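Local coordinates for flagellar biosynthetic protein FlhB (Shewanella putrefaciens CN-32, PDB 6Z0W) that is probably required to build the flagellar rod and, as the cytoplasmic domain of a membrane-bound type III secretion exporter, probably takes part in export of flagellar proteins, at residues D16-N21 with A26-Y31; P68-A73 with Q120-D125; L96-Q101 with K112-P117. All coordinates share one frame; numbering follows the deposited sequence.

Interaction 1 of 3, residues D16-N21 with A26-Y31; sequences DVIVVN and AVAVKY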
loop_
_atom_site.group_PDB
_atom_site.type_symbol
_atom_site.label_atom_id
_atom_site.label_comp_id
_atom_site.label_asym_id
_atom_site.label_seq_id
_atom_site.Cartn_x
_atom_site.Cartn_y
_atom_site.Cartn_z
ATOM N N ASP A 16 -7.054 0.266 5.539
ATOM C CA ASP A 16 -7.897 1.226 4.833
ATOM C C ASP A 16 -7.821 1.075 3.318
ATOM O O ASP A 16 -8.785 1.417 2.624
ATOM C CB ASP A 16 -7.503 2.641 5.238
ATOM C CG ASP A 16 -7.947 2.969 6.642
ATOM O OD1 ASP A 16 -9.147 2.780 6.901
ATOM O OD2 ASP A 16 -7.105 3.361 7.483
ATOM N N VAL A 17 -6.707 0.569 2.790
ATOM C CA VAL A 17 -6.513 0.457 1.347
ATOM C C VAL A 17 -5.410 -0.559 1.121
ATOM O O VAL A 17 -4.559 -0.767 1.991
ATOM C CB VAL A 17 -6.172 1.835 0.718
ATOM C CG1 VAL A 17 -4.747 2.245 1.078
ATOM C CG2 VAL A 17 -6.343 1.810 -0.813
ATOM N N ILE A 18 -5.459 -1.236 -0.029
ATOM C CA ILE A 18 -4.341 -2.016 -0.567
ATOM C C ILE A 18 -3.855 -1.302 -1.815
ATOM O O ILE A 18 -4.623 -1.117 -2.765
ATOM C CB ILE A 18 -4.730 -3.458 -0.927
ATOM C CG1 ILE A 18 -5.696 -4.058 0.079
ATOM C CG2 ILE A 18 -3.470 -4.328 -1.134
ATOM C CD1 ILE A 18 -5.147 -4.265 1.454
ATOM N N VAL A 19 -2.594 -0.893 -1.814
ATOM C CA VAL A 19 -1.938 -0.349 -2.995
ATOM C C VAL A 19 -1.205 -1.485 -3.671
ATOM O O VAL A 19 -0.415 -2.200 -3.029
ATOM C CB VAL A 19 -0.969 0.777 -2.622
ATOM C CG1 VAL A 19 -0.374 1.418 -3.893
ATOM C CG2 VAL A 19 -1.708 1.797 -1.737
ATOM N N VAL A 20 -1.471 -1.676 -4.956
ATOM C CA VAL A 20 -0.913 -2.825 -5.649
ATOM C C VAL A 20 -0.190 -2.397 -6.906
ATOM O O VAL A 20 -0.385 -1.291 -7.422
ATOM C CB VAL A 20 -1.966 -3.905 -6.032
ATOM C CG1 VAL A 20 -2.589 -4.482 -4.822
ATOM C CG2 VAL A 20 -2.991 -3.340 -6.988
ATOM N N ASN A 21 0.749 -3.278 -7.283
ATOM C CA ASN A 21 1.255 -3.668 -8.609
ATOM C C ASN A 21 2.755 -3.947 -8.647
ATOM O O ASN A 21 3.120 -5.097 -8.956
ATOM C CB ASN A 21 0.915 -2.683 -9.691
ATOM C CG ASN A 21 -0.282 -3.140 -10.477
ATOM O OD1 ASN A 21 -1.427 -3.075 -10.027
ATOM N ND2 ASN A 21 -0.011 -3.677 -11.666
ATOM N N ALA A 26 1.694 -6.003 -3.183
ATOM C CA ALA A 26 0.521 -5.510 -2.461
ATOM C C ALA A 26 0.977 -5.014 -1.102
ATOM O O ALA A 26 1.690 -5.737 -0.401
ATOM C CB ALA A 26 -0.557 -6.600 -2.269
ATOM N N VAL A 27 0.557 -3.809 -0.717
ATOM C CA VAL A 27 0.812 -3.312 0.630
ATOM C C VAL A 27 -0.513 -2.864 1.233
ATOM O O VAL A 27 -1.244 -2.061 0.630
ATOM C CB VAL A 27 1.857 -2.179 0.647
ATOM C CG1 VAL A 27 3.256 -2.754 0.352
ATOM C CG2 VAL A 27 1.502 -1.103 -0.373
ATOM N N ALA A 28 -0.856 -3.436 2.392
ATOM C CA ALA A 28 -2.072 -3.065 3.106
ATOM C C ALA A 28 -1.737 -1.905 4.044
ATOM O O ALA A 28 -0.937 -2.058 4.990
ATOM C CB ALA A 28 -2.648 -4.267 3.873
ATOM N N VAL A 29 -2.353 -0.749 3.791
ATOM C CA VAL A 29 -2.034 0.495 4.485
ATOM C C VAL A 29 -3.164 0.854 5.450
ATOM O O VAL A 29 -4.349 0.737 5.111
ATOM C CB VAL A 29 -1.778 1.627 3.465
ATOM C CG1 VAL A 29 -1.479 2.983 4.175
ATOM C CG2 VAL A 29 -0.635 1.244 2.528
ATOM N N LYS A 30 -2.794 1.323 6.647
ATOM C CA LYS A 30 -3.763 1.804 7.627
ATOM C C LYS A 30 -3.388 3.204 8.102
ATOM O O LYS A 30 -2.206 3.509 8.276
ATOM C CB LYS A 30 -3.858 0.859 8.850
ATOM C CG LYS A 30 -5.006 1.182 9.833
ATOM C CD LYS A 30 -5.158 0.040 10.854
ATOM C CE LYS A 30 -6.391 0.202 11.773
ATOM N NZ LYS A 30 -7.652 0.411 10.988
ATOM N N TYR A 31 -4.400 4.047 8.297
ATOM C CA TYR A 31 -4.250 5.360 8.919
ATOM C C TYR A 31 -5.039 5.360 10.218
ATOM O O TYR A 31 -6.267 5.235 10.200
ATOM C CB TYR A 31 -4.755 6.477 8.012
ATOM C CG TYR A 31 -4.652 7.887 8.605
ATOM C CD1 TYR A 31 -3.404 8.480 8.804
ATOM C CD2 TYR A 31 -5.799 8.617 8.954
ATOM C CE1 TYR A 31 -3.285 9.749 9.327
ATOM C CE2 TYR A 31 -5.701 9.925 9.485
ATOM C CZ TYR A 31 -4.444 10.478 9.676
ATOM O OH TYR A 31 -4.299 11.751 10.198
HETATM O O HOH W 1 -8.195 2.873 10.118
#

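Interaction 2 of 3, residues P68-A73 with Q120-D125; sequences PPLARA and QPIPDD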
loop_
_atom_site.group_PDB
_atom_site.type_symbol
_atom_site.label_atom_id
_atom_site.label_comp_id
_atom_site.label_asym_id
_atom_site.label_seq_id
_atom_site.Cartn_x
_atom_site.Cartn_y
_atom_site.Cartn_z
ATOM N N PRO A 68 1.440 1.555 -9.434
ATOM C CA PRO A 68 2.606 0.618 -9.344
ATOM C C PRO A 68 3.829 1.217 -8.658
ATOM O O PRO A 68 4.442 0.543 -7.817
ATOM C CB PRO A 68 2.905 0.275 -10.824
ATOM C CG PRO A 68 1.567 0.434 -11.511
ATOM C CD PRO A 68 0.815 1.536 -10.777
ATOM N N PRO A 69 4.247 2.447 -8.998
ATOM C CA PRO A 69 5.443 2.994 -8.341
ATOM C C PRO A 69 5.248 3.257 -6.865
ATOM O O PRO A 69 6.230 3.224 -6.111
ATOM C CB PRO A 69 5.701 4.304 -9.105
ATOM C CG PRO A 69 4.998 4.138 -10.406
ATOM C CD PRO A 69 3.759 3.373 -10.041
ATOM N N LEU A 70 4.018 3.573 -6.444
ATOM C CA LEU A 70 3.743 3.802 -5.024
ATOM C C LEU A 70 3.733 2.489 -4.256
ATOM O O LEU A 70 4.341 2.383 -3.178
ATOM C CB LEU A 70 2.401 4.533 -4.860
ATOM C CG LEU A 70 2.074 4.973 -3.441
ATOM C CD1 LEU A 70 3.201 5.909 -2.946
ATOM C CD2 LEU A 70 0.713 5.713 -3.395
ATOM N N ALA A 71 3.019 1.490 -4.792
ATOM C CA ALA A 71 3.039 0.145 -4.211
ATOM C C ALA A 71 4.466 -0.341 -3.998
ATOM O O ALA A 71 4.806 -0.822 -2.911
ATOM C CB ALA A 71 2.271 -0.839 -5.106
ATOM N N ARG A 72 5.318 -0.218 -5.026
ATOM C CA ARG A 72 6.701 -0.702 -4.921
ATOM C C ARG A 72 7.517 0.138 -3.933
ATOM O O ARG A 72 8.272 -0.407 -3.109
ATOM C CB ARG A 72 7.384 -0.695 -6.299
ATOM C CG ARG A 72 6.833 -1.707 -7.292
ATOM C CD ARG A 72 7.789 -1.964 -8.473
ATOM N NE ARG A 72 8.276 -0.717 -9.064
ATOM C CZ ARG A 72 7.670 -0.069 -10.055
ATOM N NH1 ARG A 72 6.564 -0.572 -10.587
ATOM N NH2 ARG A 72 8.186 1.064 -10.529
ATOM N N ALA A 73 7.381 1.463 -4.005
ATOM C CA ALA A 73 8.127 2.325 -3.093
ATOM C C ALA A 73 7.736 2.072 -1.635
ATOM O O ALA A 73 8.601 2.028 -0.751
ATOM C CB ALA A 73 7.910 3.780 -3.464
ATOM N N GLN A 120 2.464 13.374 -8.531
ATOM C CA GLN A 120 3.826 13.877 -8.503
ATOM C C GLN A 120 4.742 12.668 -8.576
ATOM O O GLN A 120 4.282 11.530 -8.439
ATOM C CB GLN A 120 4.094 14.685 -7.225
ATOM C CG GLN A 120 3.968 13.849 -5.961
ATOM C CD GLN A 120 4.008 14.705 -4.702
ATOM O OE1 GLN A 120 3.002 14.858 -4.023
ATOM N NE2 GLN A 120 5.173 15.243 -4.384
ATOM N N PRO A 121 6.033 12.873 -8.783
ATOM C CA PRO A 121 6.941 11.730 -8.841
ATOM C C PRO A 121 7.155 11.120 -7.467
ATOM O O PRO A 121 7.001 11.758 -6.424
ATOM C CB PRO A 121 8.238 12.332 -9.387
ATOM C CG PRO A 121 7.813 13.632 -10.040
ATOM C CD PRO A 121 6.716 14.124 -9.149
ATOM N N ILE A 122 7.485 9.848 -7.465
ATOM C CA ILE A 122 8.023 9.266 -6.242
ATOM C C ILE A 122 9.503 9.637 -6.142
ATOM O O ILE A 122 10.214 9.571 -7.154
ATOM C CB ILE A 122 7.798 7.764 -6.214
ATOM C CG1 ILE A 122 6.418 7.562 -5.568
ATOM C CG2 ILE A 122 8.842 7.046 -5.377
ATOM C CD1 ILE A 122 5.822 6.309 -5.852
ATOM N N PRO A 123 9.957 10.116 -4.978
ATOM C CA PRO A 123 11.319 10.652 -4.872
ATOM C C PRO A 123 12.363 9.629 -5.308
ATOM O O PRO A 123 12.212 8.422 -5.107
ATOM C CB PRO A 123 11.447 10.981 -3.379
ATOM C CG PRO A 123 10.047 11.262 -2.941
ATOM C CD PRO A 123 9.173 10.336 -3.748
ATOM N N ASP A 124 13.431 10.135 -5.929
ATOM C CA ASP A 124 14.482 9.257 -6.429
ATOM C C ASP A 124 15.045 8.376 -5.326
ATOM O O ASP A 124 15.355 7.199 -5.566
ATOM C CB ASP A 124 15.594 10.079 -7.079
ATOM C CG ASP A 124 15.228 10.518 -8.476
ATOM O OD1 ASP A 124 14.134 10.135 -8.950
ATOM O OD2 ASP A 124 16.028 11.231 -9.099
ATOM N N ASP A 125 15.174 8.917 -4.106
ATOM C CA ASP A 125 15.813 8.132 -3.065
ATOM C C ASP A 125 14.954 6.959 -2.607
ATOM O O ASP A 125 15.477 6.048 -1.955
ATOM C CB ASP A 125 16.248 9.026 -1.875
ATOM C CG ASP A 125 15.080 9.709 -1.131
ATOM O OD1 ASP A 125 13.929 9.757 -1.606
ATOM O OD2 ASP A 125 15.355 10.231 -0.036
#

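Interaction 3 of 3, residues L96-Q101 with K112-P117; sequences LAYVFQ and KPIPIP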
loop_
_atom_site.group_PDB
_atom_site.type_symbol
_atom_site.label_atom_id
_atom_site.label_comp_id
_atom_site.label_asym_id
_atom_site.label_seq_id
_atom_site.Cartn_x
_atom_site.Cartn_y
_atom_site.Cartn_z
ATOM N N LEU A 96 -5.670 7.874 0.211
ATOM C CA LEU A 96 -6.624 7.672 1.302
ATOM C C LEU A 96 -7.829 8.584 1.151
ATOM O O LEU A 96 -8.959 8.146 1.385
ATOM C CB LEU A 96 -5.954 7.883 2.663
ATOM C CG LEU A 96 -4.996 6.744 3.054
ATOM C CD1 LEU A 96 -4.054 7.191 4.182
ATOM C CD2 LEU A 96 -5.796 5.479 3.443
ATOM N N ALA A 97 -7.613 9.845 0.738
ATOM C CA ALA A 97 -8.740 10.748 0.508
ATOM C C ALA A 97 -9.706 10.163 -0.512
ATOM O O ALA A 97 -10.922 10.140 -0.289
ATOM C CB ALA A 97 -8.253 12.129 0.043
ATOM N N TYR A 98 -9.176 9.675 -1.641
ATOM C CA TYR A 98 -10.028 9.052 -2.650
ATOM C C TYR A 98 -10.801 7.877 -2.066
ATOM O O TYR A 98 -12.010 7.732 -2.293
ATOM C CB TYR A 98 -9.187 8.582 -3.839
ATOM C CG TYR A 98 -9.890 7.497 -4.622
ATOM C CD1 TYR A 98 -10.861 7.820 -5.571
ATOM C CD2 TYR A 98 -9.623 6.146 -4.381
ATOM C CE1 TYR A 98 -11.529 6.825 -6.284
ATOM C CE2 TYR A 98 -10.283 5.144 -5.090
ATOM C CZ TYR A 98 -11.229 5.489 -6.038
ATOM O OH TYR A 98 -11.880 4.489 -6.731
ATOM N N VAL A 99 -10.114 7.019 -1.307
ATOM C CA VAL A 99 -10.792 5.871 -0.710
ATOM C C VAL A 99 -11.905 6.334 0.222
ATOM O O VAL A 99 -13.043 5.846 0.145
ATOM C CB VAL A 99 -9.783 4.956 0.012
ATOM C CG1 VAL A 99 -10.521 3.953 0.914
ATOM C CG2 VAL A 99 -8.922 4.236 -1.010
ATOM N N PHE A 100 -11.609 7.299 1.097
ATOM C CA PHE A 100 -12.623 7.763 2.055
ATOM C C PHE A 100 -13.800 8.459 1.373
ATOM O O PHE A 100 -14.898 8.506 1.941
ATOM C CB PHE A 100 -12.003 8.711 3.083
ATOM C CG PHE A 100 -10.937 8.068 3.945
ATOM C CD1 PHE A 100 -10.816 6.680 4.017
ATOM C CD2 PHE A 100 -10.033 8.855 4.647
ATOM C CE1 PHE A 100 -9.810 6.097 4.802
ATOM C CE2 PHE A 100 -9.035 8.292 5.433
ATOM C CZ PHE A 100 -8.918 6.905 5.521
ATOM N N GLN A 101 -13.596 9.020 0.182
ATOM C CA GLN A 101 -14.646 9.734 -0.524
ATOM C C GLN A 101 -15.455 8.838 -1.475
ATOM O O GLN A 101 -16.340 9.345 -2.170
ATOM C CB GLN A 101 -14.037 10.918 -1.276
ATOM C CG GLN A 101 -13.625 12.061 -0.358
ATOM C CD GLN A 101 -12.753 13.091 -1.061
ATOM O OE1 GLN A 101 -12.137 12.799 -2.092
ATOM N NE2 GLN A 101 -12.697 14.299 -0.513
ATOM N N LYS A 112 -11.243 -5.556 -11.004
ATOM C CA LYS A 112 -9.840 -5.192 -11.066
ATOM C C LYS A 112 -9.566 -3.986 -10.173
ATOM O O LYS A 112 -10.469 -3.191 -9.879
ATOM C CB LYS A 112 -9.446 -4.893 -12.509
ATOM C CG LYS A 112 -9.727 -6.040 -13.464
ATOM C CD LYS A 112 -10.434 -5.562 -14.725
ATOM C CE LYS A 112 -11.955 -5.538 -14.560
ATOM N NZ LYS A 112 -12.638 -5.363 -15.878
ATOM N N PRO A 113 -8.326 -3.839 -9.705
ATOM C CA PRO A 113 -7.975 -2.668 -8.896
ATOM C C PRO A 113 -8.293 -1.374 -9.623
ATOM O O PRO A 113 -8.276 -1.307 -10.853
ATOM C CB PRO A 113 -6.466 -2.822 -8.691
ATOM C CG PRO A 113 -6.223 -4.267 -8.807
ATOM C CD PRO A 113 -7.196 -4.774 -9.832
ATOM N N ILE A 114 -8.586 -0.342 -8.842
ATOM C CA ILE A 114 -8.830 0.996 -9.370
ATOM C C ILE A 114 -7.495 1.622 -9.758
ATOM O O ILE A 114 -6.602 1.775 -8.911
ATOM C CB ILE A 114 -9.582 1.863 -8.347
ATOM C CG1 ILE A 114 -10.813 1.105 -7.832
ATOM C CG2 ILE A 114 -9.973 3.171 -8.976
ATOM C CD1 ILE A 114 -11.250 1.456 -6.389
ATOM N N PRO A 115 -7.308 2.001 -11.020
ATOM C CA PRO A 115 -6.074 2.697 -11.406
ATOM C C PRO A 115 -6.149 4.147 -10.957
ATOM O O PRO A 115 -7.082 4.868 -11.315
ATOM C CB PRO A 115 -6.062 2.577 -12.936
ATOM C CG PRO A 115 -7.251 1.676 -13.300
ATOM C CD PRO A 115 -8.214 1.802 -12.160
ATOM N N ILE A 116 -5.190 4.571 -10.145
ATOM C CA ILE A 116 -5.133 5.948 -9.678
ATOM C C ILE A 116 -3.832 6.554 -10.179
ATOM O O ILE A 116 -2.749 6.049 -9.855
ATOM C CB ILE A 116 -5.218 6.070 -8.148
ATOM C CG1 ILE A 116 -6.346 5.205 -7.594
ATOM C CG2 ILE A 116 -5.446 7.516 -7.766
ATOM C CD1 ILE A 116 -7.726 5.696 -7.936
ATOM N N PRO A 117 -3.882 7.621 -10.964
ATOM C CA PRO A 117 -2.646 8.297 -11.344
ATOM C C PRO A 117 -2.030 8.964 -10.129
ATOM O O PRO A 117 -2.735 9.517 -9.278
ATOM C CB PRO A 117 -3.101 9.331 -12.383
ATOM C CG PRO A 117 -4.536 8.961 -12.722
ATOM C CD PRO A 117 -5.070 8.309 -11.487
#

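Interaction 1 of 3, residues D16-N21 with A26-Y31
A classic beta bulge sets two residues, Asp-16 and Val-17, against the single Val-29 at the open end of the antiparallel hairpin of strands 17-20 and 25-30. Val-29 O takes two N-H groups there: Asp-16 N at 2.8 Å and, weakly, Val-17 N at 3.3 Å. Beyond it, Val-29 N bonds to Val-17 O, and Val-19 and Val-27 exchange a bond in each direction. Beside the bulge the Asp-16 carboxylate reaches segment 26-31. Asp-16 CG lies anti to the carbonyl carbon and beside the backbone N (chi1 -73°), which carries OD2 to Tyr-31 N at 2.9 Å in a nearly straight bond. A water donates to the same OD2 and accepts from Lys-30 NZ, which is also bonded to Asn-14 O. Replacing Asp-16 by an alanine removes the carboxylate, which would probably leave Tyr-31 N without its acceptor and break the water link to Lys-30. Apolar side chains line both faces. Val-17, Val-19, Val-27 and Val-29 lie on one, facing helices 68-77 and 89-100. Ile-18, Val-20, Ala-26 and Ala-28 lie on the other, where helix 47-59 packs. There Ile-18 CD1 presses on Ala-28 CB at 3.5 Å, tighter than usual for two carbons.

Interaction 2 of 3, residues P68-A73 with Q120-D125
Ile-122 meets Pro-69, Leu-70 and Ala-73 on one side of helix 68-77. Its CD1 makes most of the contacts and CG2 adds one. CD1 comes down on the first turn. It lies 3.8 Å from Pro-69 CB and 3.9 Å from Leu-70 CD1. It also sits close over the backbone, 3.1 Å from Pro-69 O. That oxygen already accepts the helical bond from Ala-73 N at 3.0 Å, so the methyl lies over a carbonyl that already has a helical partner. The other branch, CG2, is anti to the backbone N of Ile-122 and reaches Ala-73 CB at 3.9 Å. Leu-70 and Ile-122 cross at about a right angle. The spacing of Pro-69 and Ala-73, four residues apart, puts both on the side that Ile-122 approaches.

Further out, Leu-88 touches both Ala-73 and Ile-122. Leu-70 also touches Ala-91 and Val-95 of helix 89-100, and Leu-118. Before Ile-122, Gln-120 OE1 is hydrogen-bonded to Thr-90 OG1, which ties the extended chain to the start of that helix. Here one isoleucine of the proline-rich C-terminal tail docks against a helix of the FlhB cytoplasmic domain through apolar contact.

Interaction 3 of 3, residues L96-Q101 with K112-P117
The last turns of helix 89-100 stand off from the extended segment 112-117, the nearest CA atoms being those of Tyr-98 and Ile-116 at 9.1 Å. One side chain bridges that gap. Tyr-98 points toward the extended segment with CG anti to its backbone N (chi1 158°), and its ring meets two isoleucines. Ile-116 brings CD1 over one face of the ring. This is a CH-pi contact, with the methyl carbon 3.9 Å from the ring centroid and only 13° off the ring normal. The methyl lies a little toward the rim, nearest to CE2.

Ile-114 meets the phenol end instead. Its CG2 approaches the ring obliquely, 3.9 Å from CZ. Both of its methyls also lie by the hydroxyl, with CD1 3.1 Å and CG2 3.2 Å from Tyr-98 OH. Both isoleucines face the helix.

Their backbone is tied to the sheet. Ile-114 is hydrogen-bonded to Ile-64 and Ser-66, and Ile-116 to Ser-66, so segment 112-117 carries strand 114-115, an edge strand of the sheet within this chain, beside strand 64-66. Val-65 of that neighbouring strand touches both Tyr-98 and Ile-116. The contact thus joins the proline-rich chain to the end of helix 89-100 at the surface of the domain. Across the two segments the chemistry is methyl against aromatic ring and hydroxyl, consistent with a modest contact held by shape fit and dispersion, with a CH-pi component, while the backbone bonds to strand 64-66 probably fix the position of the isoleucines.

Interaction 1 lies at the centre of the chain and is buried. The centres of interactions 2 and 3 both lie about 11 Å from the chain centre, but of these two only interaction 2 is buried; interaction 3 is at the surface. Only interaction 1 is built on a ladder of backbone hydrogen bonds. The other two rest on isoleucine methyls of the proline-rich C-terminal part. Interactions 1 and 3 reach the same sheet: Val-99 packs on Val-17, and Pro-113 on Val-20. Interaction 2 meets the hairpin through Ala-71, which packs against Val-19 and Val-20. Both segments of interaction 3 fall between those of interaction 2 in sequence. The tail contacts helix 89-100 in interaction 3 and helix 68-77 in interaction 2.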